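Local atomic coordinates of glucose-1-phosphate thymidylyltransferase (Bacillus anthracis, PDB entry 4ECM), a protein that catalyses the transfer of a thymidylyl group from dTTP to glucose 1-phosphate, giving dTDP-glucose and pyrophosphate, an early step towards dTDP-L-rhamnose. Residues K26-A31 with Q112-C117; V44-L49 with G83-F88; M74-K79 with R102-A107. All coordinates share one frame; numbering follows the deposited sequence.

Contact 1 (K26-A31 with Q112-C117). With DAU (2'deoxy-thymidine-5'-diphospho-alpha-D-glucose), chain B.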
loop_
_atom_site.group_PDB
_atom_site.type_symbol
_atom_site.label_atom_id
_atom_site.label_comp_id
_atom_site.label_asym_id
_atom_site.label_seq_id
_atom_site.Cartn_x
_atom_site.Cartn_y
_atom_site.Cartn_z
ATOM N N LYS A 26 22.081 -15.666 15.483
ATOM C CA LYS A 26 21.162 -14.847 14.702
ATOM C C LYS A 26 19.802 -15.518 14.620
ATOM O O LYS A 26 19.690 -16.730 14.790
ATOM C CB LYS A 26 21.699 -14.671 13.277
ATOM C CG LYS A 26 23.099 -14.005 13.148
ATOM C CD LYS A 26 23.066 -12.520 13.397
ATOM C CE LYS A 26 24.488 -11.905 13.380
ATOM N NZ LYS A 26 25.264 -12.148 12.132
ATOM N N GLY A 27 18.781 -14.720 14.318
ATOM C CA GLY A 27 17.416 -15.200 14.129
ATOM C C GLY A 27 16.936 -14.993 12.688
ATOM O O GLY A 27 17.271 -13.995 12.049
ATOM N N ILE A 28 16.152 -15.943 12.185
ATOM C CA ILE A 28 15.598 -15.889 10.840
ATOM C C ILE A 28 14.127 -16.282 10.877
ATOM O O ILE A 28 13.782 -17.324 11.414
ATOM C CB ILE A 28 16.345 -16.844 9.903
ATOM C CG1 ILE A 28 17.834 -16.439 9.812
ATOM C CG2 ILE A 28 15.704 -16.849 8.521
ATOM C CD1 ILE A 28 18.713 -17.437 9.088
ATOM N N ILE A 29 13.252 -15.425 10.352
ATOM C CA ILE A 29 11.828 -15.757 10.266
ATOM C C ILE A 29 11.494 -15.804 8.783
ATOM O O ILE A 29 11.677 -14.815 8.069
ATOM C CB ILE A 29 10.898 -14.733 10.954
ATOM C CG1 ILE A 29 11.268 -14.543 12.419
ATOM C CG2 ILE A 29 9.422 -15.207 10.856
ATOM C CD1 ILE A 29 10.441 -13.475 13.132
ATOM N N LEU A 30 11.035 -16.958 8.320
ATOM C CA LEU A 30 10.683 -17.153 6.923
ATOM C C LEU A 30 9.198 -16.891 6.806
ATOM O O LEU A 30 8.375 -17.668 7.302
ATOM C CB LEU A 30 11.071 -18.566 6.456
ATOM C CG LEU A 30 12.571 -18.867 6.564
ATOM C CD1 LEU A 30 12.894 -20.230 5.959
ATOM C CD2 LEU A 30 13.434 -17.760 5.886
ATOM N N ALA A 31 8.855 -15.780 6.160
ATOM C CA ALA A 31 7.469 -15.359 6.069
ATOM C C ALA A 31 6.998 -15.182 4.639
ATOM O O ALA A 31 6.118 -14.374 4.372
ATOM C CB ALA A 31 7.267 -14.063 6.875
ATOM N N GLN A 112 15.324 -22.340 -0.194
ATOM C CA GLN A 112 15.668 -21.202 -1.051
ATOM C C GLN A 112 15.627 -19.878 -0.241
ATOM O O GLN A 112 16.511 -19.024 -0.349
ATOM C CB GLN A 112 14.654 -21.109 -2.195
ATOM C CG GLN A 112 14.988 -20.043 -3.242
ATOM C CD GLN A 112 13.884 -19.887 -4.290
ATOM O OE1 GLN A 112 12.752 -19.508 -3.973
ATOM N NE2 GLN A 112 14.233 -20.129 -5.553
ATOM N N ALA A 113 14.563 -19.716 0.545
ATOM C CA ALA A 113 14.390 -18.532 1.379
ATOM C C ALA A 113 15.554 -18.425 2.361
ATOM O O ALA A 113 16.155 -17.369 2.531
ATOM C CB ALA A 113 13.048 -18.590 2.119
ATOM N N LEU A 114 15.911 -19.540 2.974
ATOM C CA LEU A 114 17.013 -19.542 3.941
ATOM C C LEU A 114 18.321 -19.149 3.274
ATOM O O LEU A 114 19.150 -18.477 3.887
ATOM C CB LEU A 114 17.144 -20.912 4.599
ATOM C CG LEU A 114 18.287 -21.103 5.588
ATOM C CD1 LEU A 114 18.167 -20.148 6.745
ATOM C CD2 LEU A 114 18.286 -22.545 6.091
ATOM N N GLY A 115 18.488 -19.540 2.016
ATOM C CA GLY A 115 19.720 -19.238 1.260
ATOM C C GLY A 115 20.022 -17.755 1.139
ATOM O O GLY A 115 21.177 -17.369 1.053
ATOM N N LEU A 116 18.978 -16.918 1.133
ATOM C CA LEU A 116 19.128 -15.447 1.034
ATOM C C LEU A 116 19.773 -14.826 2.296
ATOM O O LEU A 116 20.204 -13.662 2.289
ATOM C CB LEU A 116 17.750 -14.798 0.839
ATOM C CG LEU A 116 16.899 -15.319 -0.323
ATOM C CD1 LEU A 116 15.475 -14.784 -0.231
ATOM C CD2 LEU A 116 17.538 -14.998 -1.686
ATOM N N CYS A 117 19.834 -15.603 3.374
ATOM C CA CYS A 117 20.364 -15.117 4.644
ATOM C C CYS A 117 21.847 -15.421 4.848
ATOM O O CYS A 117 22.382 -15.175 5.915
ATOM C CB CYS A 117 19.576 -15.761 5.790
ATOM S SG CYS A 117 17.805 -15.643 5.653
HETATM O O6 DAU B . 5.064 -26.800 9.576
HETATM C C6 DAU B . 6.102 -27.777 9.670
HETATM C C5 DAU B . 6.445 -28.295 8.281
HETATM O O5 DAU B . 6.790 -27.168 7.480
HETATM C C4 DAU B . 7.594 -29.308 8.320
HETATM O O4 DAU B . 7.218 -30.472 9.046
HETATM C C3 DAU B . 8.038 -29.732 6.922
HETATM O O3 DAU B . 9.197 -30.584 7.041
HETATM C C2 DAU B . 8.360 -28.468 6.117
HETATM O O2 DAU B . 8.683 -28.793 4.752
HETATM C C1 DAU B . 7.196 -27.485 6.143
HETATM O O1 DAU B . 6.102 -28.045 5.426
HETATM P P2 DAU B . 4.952 -27.099 4.802
HETATM O O3P DAU B . 4.015 -26.612 5.881
HETATM O O4P DAU B . 4.423 -27.811 3.588
HETATM O OPP DAU B . 5.798 -25.803 4.334
HETATM P P DAU B . 5.100 -24.523 3.654
HETATM O O1P DAU B . 3.711 -24.358 4.222
HETATM O O2P DAU B . 5.312 -24.611 2.187
HETATM O "O5'" DAU B . 5.981 -23.302 4.231
HETATM C "C5'" DAU B . 5.868 -22.953 5.596
HETATM C "C4'" DAU B . 6.405 -21.561 5.932
HETATM O "O4'" DAU B . 7.636 -21.239 5.289
HETATM C "C3'" DAU B . 5.420 -20.454 5.627
HETATM O "O3'" DAU B . 5.272 -19.727 6.850
HETATM C "C2'" DAU B . 6.072 -19.599 4.567
HETATM C "C1'" DAU B . 7.538 -20.005 4.609
HETATM N N11 DAU B . 8.170 -20.284 3.309
HETATM C C61 DAU B . 7.602 -21.297 2.494
HETATM C C51 DAU B . 7.919 -21.382 1.153
HETATM C C5A DAU B . 7.391 -22.533 0.321
HETATM C C21 DAU B . 8.886 -19.249 2.680
HETATM O O21 DAU B . 9.358 -18.250 3.440
HETATM N N31 DAU B . 9.219 -19.303 1.367
HETATM C C41 DAU B . 8.769 -20.311 0.575
HETATM O O41 DAU B . 9.094 -20.340 -0.737
#

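Contact 2 (V44-L49 with G83-F88). With DAU (2'deoxy-thymidine-5'-diphospho-alpha-D-glucose), chain B; POP (pyrophosphate 2-), chain C.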
loop_
_atom_site.group_PDB
_atom_site.type_symbol
_atom_site.label_atom_id
_atom_site.label_comp_id
_atom_site.label_asym_id
_atom_site.label_seq_id
_atom_site.Cartn_x
_atom_site.Cartn_y
_atom_site.Cartn_z
ATOM N N VAL A 44 -5.131 -10.114 -0.183
ATOM C CA VAL A 44 -4.453 -8.848 -0.058
ATOM C C VAL A 44 -3.317 -8.859 0.955
ATOM O O VAL A 44 -2.249 -8.303 0.699
ATOM C CB VAL A 44 -5.454 -7.744 0.392
ATOM C CG1 VAL A 44 -4.735 -6.433 0.706
ATOM C CG2 VAL A 44 -6.561 -7.547 -0.667
ATOM N N THR A 45 -3.597 -9.447 2.112
ATOM C CA THR A 45 -2.729 -9.355 3.283
ATOM C C THR A 45 -1.343 -10.005 3.279
ATOM O O THR A 45 -0.337 -9.325 3.090
ATOM C CB THR A 45 -3.512 -9.822 4.527
ATOM O OG1 THR A 45 -4.651 -8.963 4.708
ATOM C CG2 THR A 45 -2.631 -9.787 5.777
ATOM N N ASN A 46 -1.316 -11.304 3.533
ATOM C CA ASN A 46 -0.089 -12.093 3.708
ATOM C C ASN A 46 -0.387 -12.907 4.955
ATOM O O ASN A 46 -0.762 -12.350 5.984
ATOM C CB ASN A 46 1.164 -11.239 3.894
ATOM C CG ASN A 46 2.430 -12.089 4.102
ATOM O OD1 ASN A 46 2.729 -12.532 5.214
ATOM N ND2 ASN A 46 3.182 -12.297 3.030
ATOM N N LYS A 47 -0.258 -14.221 4.853
ATOM C CA LYS A 47 -0.657 -15.121 5.941
ATOM C C LYS A 47 -0.101 -14.763 7.314
ATOM O O LYS A 47 -0.825 -14.777 8.283
ATOM C CB LYS A 47 -0.247 -16.554 5.574
ATOM C CG LYS A 47 -0.330 -17.545 6.711
ATOM C CD LYS A 47 -0.092 -18.987 6.270
ATOM C CE LYS A 47 1.259 -19.218 5.666
ATOM N NZ LYS A 47 1.567 -20.688 5.562
ATOM N N HIS A 48 1.166 -14.362 7.354
ATOM C CA HIS A 48 1.852 -14.088 8.592
ATOM C C HIS A 48 1.454 -12.790 9.256
ATOM O O HIS A 48 1.984 -12.466 10.304
ATOM C CB HIS A 48 3.362 -14.172 8.369
ATOM C CG HIS A 48 3.759 -15.400 7.620
ATOM N ND1 HIS A 48 3.974 -15.401 6.258
ATOM C CD2 HIS A 48 3.880 -16.688 8.023
ATOM C CE1 HIS A 48 4.246 -16.634 5.865
ATOM N NE2 HIS A 48 4.204 -17.430 6.919
ATOM N N LEU A 49 0.536 -12.051 8.647
ATOM C CA LEU A 49 0.019 -10.851 9.257
ATOM C C LEU A 49 -1.440 -11.068 9.682
ATOM O O LEU A 49 -2.090 -10.140 10.174
ATOM C CB LEU A 49 0.138 -9.652 8.325
ATOM C CG LEU A 49 1.565 -9.316 7.895
ATOM C CD1 LEU A 49 1.563 -8.073 6.969
ATOM C CD2 LEU A 49 2.489 -9.100 9.122
ATOM N N GLY A 83 5.749 -4.452 2.142
ATOM C CA GLY A 83 5.219 -3.195 2.657
ATOM C C GLY A 83 4.465 -3.382 3.964
ATOM O O GLY A 83 4.716 -2.695 4.954
ATOM N N ASP A 84 3.544 -4.329 3.968
ATOM C CA ASP A 84 2.714 -4.590 5.144
ATOM C C ASP A 84 3.509 -5.207 6.274
ATOM O O ASP A 84 3.316 -4.849 7.419
ATOM C CB ASP A 84 1.530 -5.470 4.774
ATOM C CG ASP A 84 0.460 -4.721 3.981
ATOM O OD1 ASP A 84 0.444 -3.462 3.974
ATOM O OD2 ASP A 84 -0.391 -5.406 3.386
ATOM N N VAL A 85 4.429 -6.105 5.949
ATOM C CA VAL A 85 5.245 -6.727 6.971
ATOM C C VAL A 85 6.079 -5.662 7.663
ATOM O O VAL A 85 6.129 -5.593 8.899
ATOM C CB VAL A 85 6.133 -7.838 6.391
ATOM C CG1 VAL A 85 7.094 -8.363 7.452
ATOM C CG2 VAL A 85 5.256 -8.974 5.807
ATOM N N VAL A 86 6.711 -4.805 6.873
ATOM C CA VAL A 86 7.521 -3.730 7.433
ATOM C C VAL A 86 6.661 -2.722 8.207
ATOM O O VAL A 86 7.095 -2.211 9.237
ATOM C CB VAL A 86 8.367 -3.055 6.347
ATOM C CG1 VAL A 86 9.053 -1.815 6.894
ATOM C CG2 VAL A 86 9.403 -4.066 5.801
ATOM N N SER A 87 5.435 -2.447 7.741
ATOM C CA SER A 87 4.579 -1.527 8.474
ATOM C C SER A 87 4.321 -2.055 9.862
ATOM O O SER A 87 4.193 -1.275 10.795
ATOM C CB SER A 87 3.256 -1.259 7.766
ATOM O OG SER A 87 3.479 -0.624 6.520
ATOM N N PHE A 88 4.201 -3.371 10.012
ATOM C CA PHE A 88 4.032 -3.945 11.367
ATOM C C PHE A 88 5.310 -3.957 12.190
ATOM O O PHE A 88 5.302 -3.588 13.373
ATOM C CB PHE A 88 3.580 -5.407 11.328
ATOM C CG PHE A 88 2.105 -5.606 11.379
ATOM C CD1 PHE A 88 1.434 -5.538 12.601
ATOM C CD2 PHE A 88 1.386 -5.938 10.232
ATOM C CE1 PHE A 88 0.047 -5.753 12.671
ATOM C CE2 PHE A 88 -0.005 -6.162 10.292
ATOM C CZ PHE A 88 -0.675 -6.066 11.509
HETATM O O6 DAU B . 5.064 -26.800 9.576
HETATM C C6 DAU B . 6.102 -27.777 9.670
HETATM C C5 DAU B . 6.445 -28.295 8.281
HETATM O O5 DAU B . 6.790 -27.168 7.480
HETATM C C4 DAU B . 7.594 -29.308 8.320
HETATM O O4 DAU B . 7.218 -30.472 9.046
HETATM C C3 DAU B . 8.038 -29.732 6.922
HETATM O O3 DAU B . 9.197 -30.584 7.041
HETATM C C2 DAU B . 8.360 -28.468 6.117
HETATM O O2 DAU B . 8.683 -28.793 4.752
HETATM C C1 DAU B . 7.196 -27.485 6.143
HETATM O O1 DAU B . 6.102 -28.045 5.426
HETATM P P2 DAU B . 4.952 -27.099 4.802
HETATM O O3P DAU B . 4.015 -26.612 5.881
HETATM O O4P DAU B . 4.423 -27.811 3.588
HETATM O OPP DAU B . 5.798 -25.803 4.334
HETATM P P DAU B . 5.100 -24.523 3.654
HETATM O O1P DAU B . 3.711 -24.358 4.222
HETATM O O2P DAU B . 5.312 -24.611 2.187
HETATM O "O5'" DAU B . 5.981 -23.302 4.231
HETATM C "C5'" DAU B . 5.868 -22.953 5.596
HETATM C "C4'" DAU B . 6.405 -21.561 5.932
HETATM O "O4'" DAU B . 7.636 -21.239 5.289
HETATM C "C3'" DAU B . 5.420 -20.454 5.627
HETATM O "O3'" DAU B . 5.272 -19.727 6.850
HETATM C "C2'" DAU B . 6.072 -19.599 4.567
HETATM C "C1'" DAU B . 7.538 -20.005 4.609
HETATM N N11 DAU B . 8.170 -20.284 3.309
HETATM C C61 DAU B . 7.602 -21.297 2.494
HETATM C C51 DAU B . 7.919 -21.382 1.153
HETATM C C5A DAU B . 7.391 -22.533 0.321
HETATM C C21 DAU B . 8.886 -19.249 2.680
HETATM O O21 DAU B . 9.358 -18.250 3.440
HETATM N N31 DAU B . 9.219 -19.303 1.367
HETATM C C41 DAU B . 8.769 -20.311 0.575
HETATM O O41 DAU B . 9.094 -20.340 -0.737
HETATM P P1 POP C . 0.512 -21.893 0.566
HETATM O O1 POP C . 0.543 -21.817 -0.939
HETATM O O2 POP C . -0.897 -21.788 1.087
HETATM O O3 POP C . 1.092 -23.221 0.969
HETATM O O POP C . 1.397 -20.670 1.156
HETATM P P2 POP C . 2.555 -20.885 2.273
HETATM O O4 POP C . 1.992 -21.727 3.395
HETATM O O5 POP C . 2.966 -19.545 2.829
HETATM O O6 POP C . 3.761 -21.607 1.685
#

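Contact 3 (M74-K79 with R102-A107). With DAU (2'deoxy-thymidine-5'-diphospho-alpha-D-glucose), chain B.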
loop_
_atom_site.group_PDB
_atom_site.type_symbol
_atom_site.label_atom_id
_atom_site.label_comp_id
_atom_site.label_asym_id
_atom_site.label_seq_id
_atom_site.Cartn_x
_atom_site.Cartn_y
_atom_site.Cartn_z
ATOM N N MET A 74 16.607 -11.605 10.742
ATOM C CA MET A 74 16.324 -11.357 9.350
ATOM C C MET A 74 14.928 -11.882 9.016
ATOM O O MET A 74 14.548 -12.981 9.424
ATOM C CB MET A 74 17.382 -11.997 8.438
ATOM C CG MET A 74 17.016 -11.920 6.952
ATOM S SD MET A 74 18.431 -11.999 5.828
ATOM C CE MET A 74 19.141 -10.387 6.157
ATOM N N ILE A 75 14.182 -11.089 8.264
ATOM C CA ILE A 75 12.820 -11.417 7.856
ATOM C C ILE A 75 12.802 -11.577 6.341
ATOM O O ILE A 75 13.212 -10.665 5.611
ATOM C CB ILE A 75 11.865 -10.281 8.220
ATOM C CG1 ILE A 75 11.914 -9.961 9.733
ATOM C CG2 ILE A 75 10.423 -10.577 7.728
ATOM C CD1 ILE A 75 11.372 -10.981 10.622
ATOM N N ILE A 76 12.325 -12.728 5.872
ATOM C CA ILE A 76 12.198 -13.005 4.445
ATOM C C ILE A 76 10.719 -13.051 4.047
ATOM O O ILE A 76 9.919 -13.717 4.699
ATOM C CB ILE A 76 12.809 -14.351 4.085
ATOM C CG1 ILE A 76 14.292 -14.406 4.480
ATOM C CG2 ILE A 76 12.620 -14.650 2.574
ATOM C CD1 ILE A 76 15.185 -13.392 3.770
ATOM N N THR A 77 10.349 -12.322 3.001
ATOM C CA THR A 77 8.976 -12.377 2.495
ATOM C C THR A 77 8.956 -11.989 1.025
ATOM O O THR A 77 9.998 -11.685 0.447
ATOM C CB THR A 77 7.998 -11.496 3.324
ATOM O OG1 THR A 77 6.640 -11.869 3.025
ATOM C CG2 THR A 77 8.222 -10.009 3.054
ATOM N N GLY A 78 7.775 -12.038 0.418
ATOM C CA GLY A 78 7.611 -11.683 -1.004
ATOM C C GLY A 78 7.660 -10.180 -1.236
ATOM O O GLY A 78 7.447 -9.389 -0.327
ATOM N N LYS A 79 7.943 -9.800 -2.469
ATOM C CA LYS A 79 8.027 -8.409 -2.858
ATOM C C LYS A 79 6.744 -7.619 -2.539
ATOM O O LYS A 79 6.790 -6.570 -1.914
ATOM C CB LYS A 79 8.298 -8.326 -4.371
ATOM C CG LYS A 79 8.522 -6.921 -4.878
ATOM C CD LYS A 79 8.995 -6.876 -6.346
ATOM C CE LYS A 79 7.851 -7.001 -7.332
ATOM N NZ LYS A 79 8.324 -6.873 -8.744
ATOM N N ARG A 102 14.880 -9.053 3.423
ATOM C CA ARG A 102 15.221 -9.468 2.060
ATOM C C ARG A 102 14.013 -10.088 1.361
ATOM O O ARG A 102 13.192 -10.725 1.992
ATOM C CB ARG A 102 16.380 -10.436 2.031
ATOM C CG ARG A 102 17.643 -9.878 2.645
ATOM C CD ARG A 102 18.831 -10.589 2.053
ATOM N NE ARG A 102 19.131 -10.086 0.715
ATOM C CZ ARG A 102 19.755 -10.775 -0.230
ATOM N NH1 ARG A 102 20.087 -12.054 -0.039
ATOM N NH2 ARG A 102 19.997 -10.197 -1.403
ATOM N N VAL A 103 13.950 -9.896 0.047
ATOM C CA VAL A 103 12.866 -10.368 -0.787
ATOM C C VAL A 103 13.136 -11.723 -1.443
ATOM O O VAL A 103 14.194 -11.941 -2.023
ATOM C CB VAL A 103 12.592 -9.343 -1.942
ATOM C CG1 VAL A 103 11.560 -9.894 -2.963
ATOM C CG2 VAL A 103 12.155 -7.995 -1.371
ATOM N N GLN A 104 12.153 -12.619 -1.347
ATOM C CA GLN A 104 12.193 -13.906 -2.015
ATOM C C GLN A 104 11.280 -13.716 -3.223
ATOM O O GLN A 104 10.083 -13.518 -3.074
ATOM C CB GLN A 104 11.693 -15.028 -1.109
ATOM C CG GLN A 104 11.852 -16.389 -1.744
ATOM C CD GLN A 104 11.356 -17.521 -0.883
ATOM O OE1 GLN A 104 10.585 -17.319 0.068
ATOM N NE2 GLN A 104 11.793 -18.747 -1.218
ATOM N N ASP A 105 11.868 -13.738 -4.415
ATOM C CA ASP A 105 11.147 -13.459 -5.668
ATOM C C ASP A 105 9.934 -14.347 -5.916
ATOM O O ASP A 105 8.872 -13.851 -6.248
ATOM C CB ASP A 105 12.110 -13.563 -6.863
ATOM C CG ASP A 105 13.138 -12.443 -6.885
ATOM O OD1 ASP A 105 14.347 -12.734 -7.118
ATOM O OD2 ASP A 105 12.734 -11.277 -6.650
ATOM N N LYS A 106 10.112 -15.654 -5.763
ATOM C CA LYS A 106 9.044 -16.623 -5.973
ATOM C C LYS A 106 9.041 -17.603 -4.814
ATOM O O LYS A 106 10.079 -17.789 -4.164
ATOM C CB LYS A 106 9.262 -17.387 -7.288
ATOM C CG LYS A 106 9.325 -16.477 -8.520
ATOM C CD LYS A 106 9.438 -17.260 -9.841
ATOM C CE LYS A 106 9.446 -16.296 -11.042
ATOM N NZ LYS A 106 9.602 -16.989 -12.357
ATOM N N ALA A 107 7.890 -18.234 -4.568
ATOM C CA ALA A 107 7.759 -19.205 -3.478
ATOM C C ALA A 107 8.506 -20.510 -3.831
ATOM O O ALA A 107 7.915 -21.598 -3.867
ATOM C CB ALA A 107 6.279 -19.475 -3.189
HETATM O O6 DAU B . 5.064 -26.800 9.576
HETATM C C6 DAU B . 6.102 -27.777 9.670
HETATM C C5 DAU B . 6.445 -28.295 8.281
HETATM O O5 DAU B . 6.790 -27.168 7.480
HETATM C C4 DAU B . 7.594 -29.308 8.320
HETATM O O4 DAU B . 7.218 -30.472 9.046
HETATM C C3 DAU B . 8.038 -29.732 6.922
HETATM O O3 DAU B . 9.197 -30.584 7.041
HETATM C C2 DAU B . 8.360 -28.468 6.117
HETATM O O2 DAU B . 8.683 -28.793 4.752
HETATM C C1 DAU B . 7.196 -27.485 6.143
HETATM O O1 DAU B . 6.102 -28.045 5.426
HETATM P P2 DAU B . 4.952 -27.099 4.802
HETATM O O3P DAU B . 4.015 -26.612 5.881
HETATM O O4P DAU B . 4.423 -27.811 3.588
HETATM O OPP DAU B . 5.798 -25.803 4.334
HETATM P P DAU B . 5.100 -24.523 3.654
HETATM O O1P DAU B . 3.711 -24.358 4.222
HETATM O O2P DAU B . 5.312 -24.611 2.187
HETATM O "O5'" DAU B . 5.981 -23.302 4.231
HETATM C "C5'" DAU B . 5.868 -22.953 5.596
HETATM C "C4'" DAU B . 6.405 -21.561 5.932
HETATM O "O4'" DAU B . 7.636 -21.239 5.289
HETATM C "C3'" DAU B . 5.420 -20.454 5.627
HETATM O "O3'" DAU B . 5.272 -19.727 6.850
HETATM C "C2'" DAU B . 6.072 -19.599 4.567
HETATM C "C1'" DAU B . 7.538 -20.005 4.609
HETATM N N11 DAU B . 8.170 -20.284 3.309
HETATM C C61 DAU B . 7.602 -21.297 2.494
HETATM C C51 DAU B . 7.919 -21.382 1.153
HETATM C C5A DAU B . 7.391 -22.533 0.321
HETATM C C21 DAU B . 8.886 -19.249 2.680
HETATM O O21 DAU B . 9.358 -18.250 3.440
HETATM N N31 DAU B . 9.219 -19.303 1.367
HETATM C C41 DAU B . 8.769 -20.311 0.575
HETATM O O41 DAU B . 9.094 -20.340 -0.737
HETATM O O HOH W 1 8.400 -11.554 -4.586
#

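Contact 1 (K26-A31 with Q112-C117)
Strand 25-30 packs against helix 110-115 and the residues that follow it, with the CA atoms of Leu-30 and Ala-113 6.8 Å apart and those of Ile-28 and Cys-117 7.9 Å apart. No hydrogen bond joins the two segments; the contact is a buried apolar layer between a helix and a strand of the Rossmann-like alpha/beta sheet of the nucleotidyltransferase fold. Ile-28 and Leu-30, alternate residues of the strand, both send their CB toward the helix. With chi1 of -61°, CG1 of Ile-28 lies anti to the carbonyl carbon, and its CD1 meets CD1 of Leu-114 at 3.6 Å. The two side chains cross at about a right angle and touch through their CD1 methyls. The other branch of Ile-28 serves a second partner: CG2 rests 3.8 Å from SG of Cys-117, while Ile-28 CD1 also reaches the CB of that cysteine. Cys-117 is the N-cap residue of the next helix, 118-121, which places this contact where one helix gives way to another. Leu-30 packs farther along, its CD2 3.9 Å from CB of Ala-113. Val-128 and Leu-130 of strand 125-130 and Ile-76 of strand 72-77 also touch Leu-30. In the same two strands, Val-128 also meets Leu-114, Met-126 meets Ile-28, and Met-74 meets Cys-117. Leu-30 and Ala-113 also line the nucleotide pocket: carbonyl oxygen O21 of the thymine lies 3.5 Å from CB of Leu-30 and 3.9 Å from CB of Ala-113.

Contact 2 (V44-L49 with G83-F88)
Leu-49 has CG anti to its carbonyl carbon (chi1 -60°) and an extended chi2 of -179°, which places its two methyls against helix 82-89. CD1 presses against CB of Asp-84 at 3.4 Å, the two side chains crossing at about a right angle, and also meets CG2 of Val-85 at 4.0 Å. CD2 lies 3.5 Å from CD2 of Phe-88, whose ring slides past the leucine in the opposite direction. Val-44 of a second subunit packs on Asp-84 and Phe-88, so the helix also takes part in a subunit interface. In one of its two modelled conformers, Asn-46 forms an Asx turn, OD1 accepting from N and ND1 of His-48 on one face of the amide. The bond to ND1 is consistent with the imidazole being held so that NE2 faces the deoxyribose, where it is hydrogen-bonded to O3' at 2.5 Å. Lys-47 extends alongside His-48 towards the pyrophosphate, its NZ doubtfully close to O4 and salt-bridged to Asp-132. The chemistry thus divides in two: an apolar anchor joins loop to helix, while His-48 meets the deoxyribose and the positive charge of Lys-47 would probably offset the negative charge of pyrophosphate.

Contact 3 (M74-K79 with R102-A107)
Ile-76 and Arg-102 lie side by side and point the same way from paired parallel strands, with CD1 of Ile-76 3.6 Å from CB of Arg-102. Met-74, two residues earlier on the same face, lays its bent end (chi3 -71°) obliquely across the arginine, CE 3.9 Å from CG of Arg-102. The aliphatic part of the arginine is thus packed against both side chains, while its guanidinium group reaches beyond them to O of Leu-116 and to Phe-99 of a third subunit. Gln-104 meets Ile-76 at about a right angle, its CB against CG2 of the isoleucine. From there the glutamine runs out with chi1 and chi2 both near 180°, carrying its amide to the thymine. N31 of the nucleotide donates to OE1 of Gln-104 at 2.7 Å in a nearly straight bond, and NE2 makes a weak bond to O41, a pairing consistent with recognition of the imide edge of thymine. NE2 is also bonded to OE1 of Gln-112 and O of Gly-109, which helps fix the rotation of the amide. Parallel-strand pairing underlies these positions: N of Arg-102 bonds to O of Ile-75 at 3.2 Å, and N of Gln-104 to O of Thr-77 at 3.0 Å. Further along, CG1 of Val-103 packs on Lys-79, and a water links N of Lys-79 to O of Asp-105. The strands belong to a beta-alpha-beta crossover whose helix 82-89 covers Ile-75, Thr-77 and Val-103, while helix 110-115 packs on Ile-76 and Gln-104.

All three contacts converge on the bound dTDP-glucose. Contacts 1 and 3 are centred about 9 Å apart and share a sheet: strands 25-30 and 72-77 are neighbours, probably hydrogen-bonded from N of Ala-31 to O of Ile-76 at 2.7 Å. Both border the thymine, contact 1 lining it at O21 and contact 3 binding N31. Contact 2, about 17 Å from contact 1 and 12 Å from contact 3, centre to centre, supplies the deoxyribose and pyrophosphate side of the site. Its helix 82-89 lies in the crossover between the strands of contact 3, with Val-85 packing on Ile-75. The third subunit touches contacts 2 and 3.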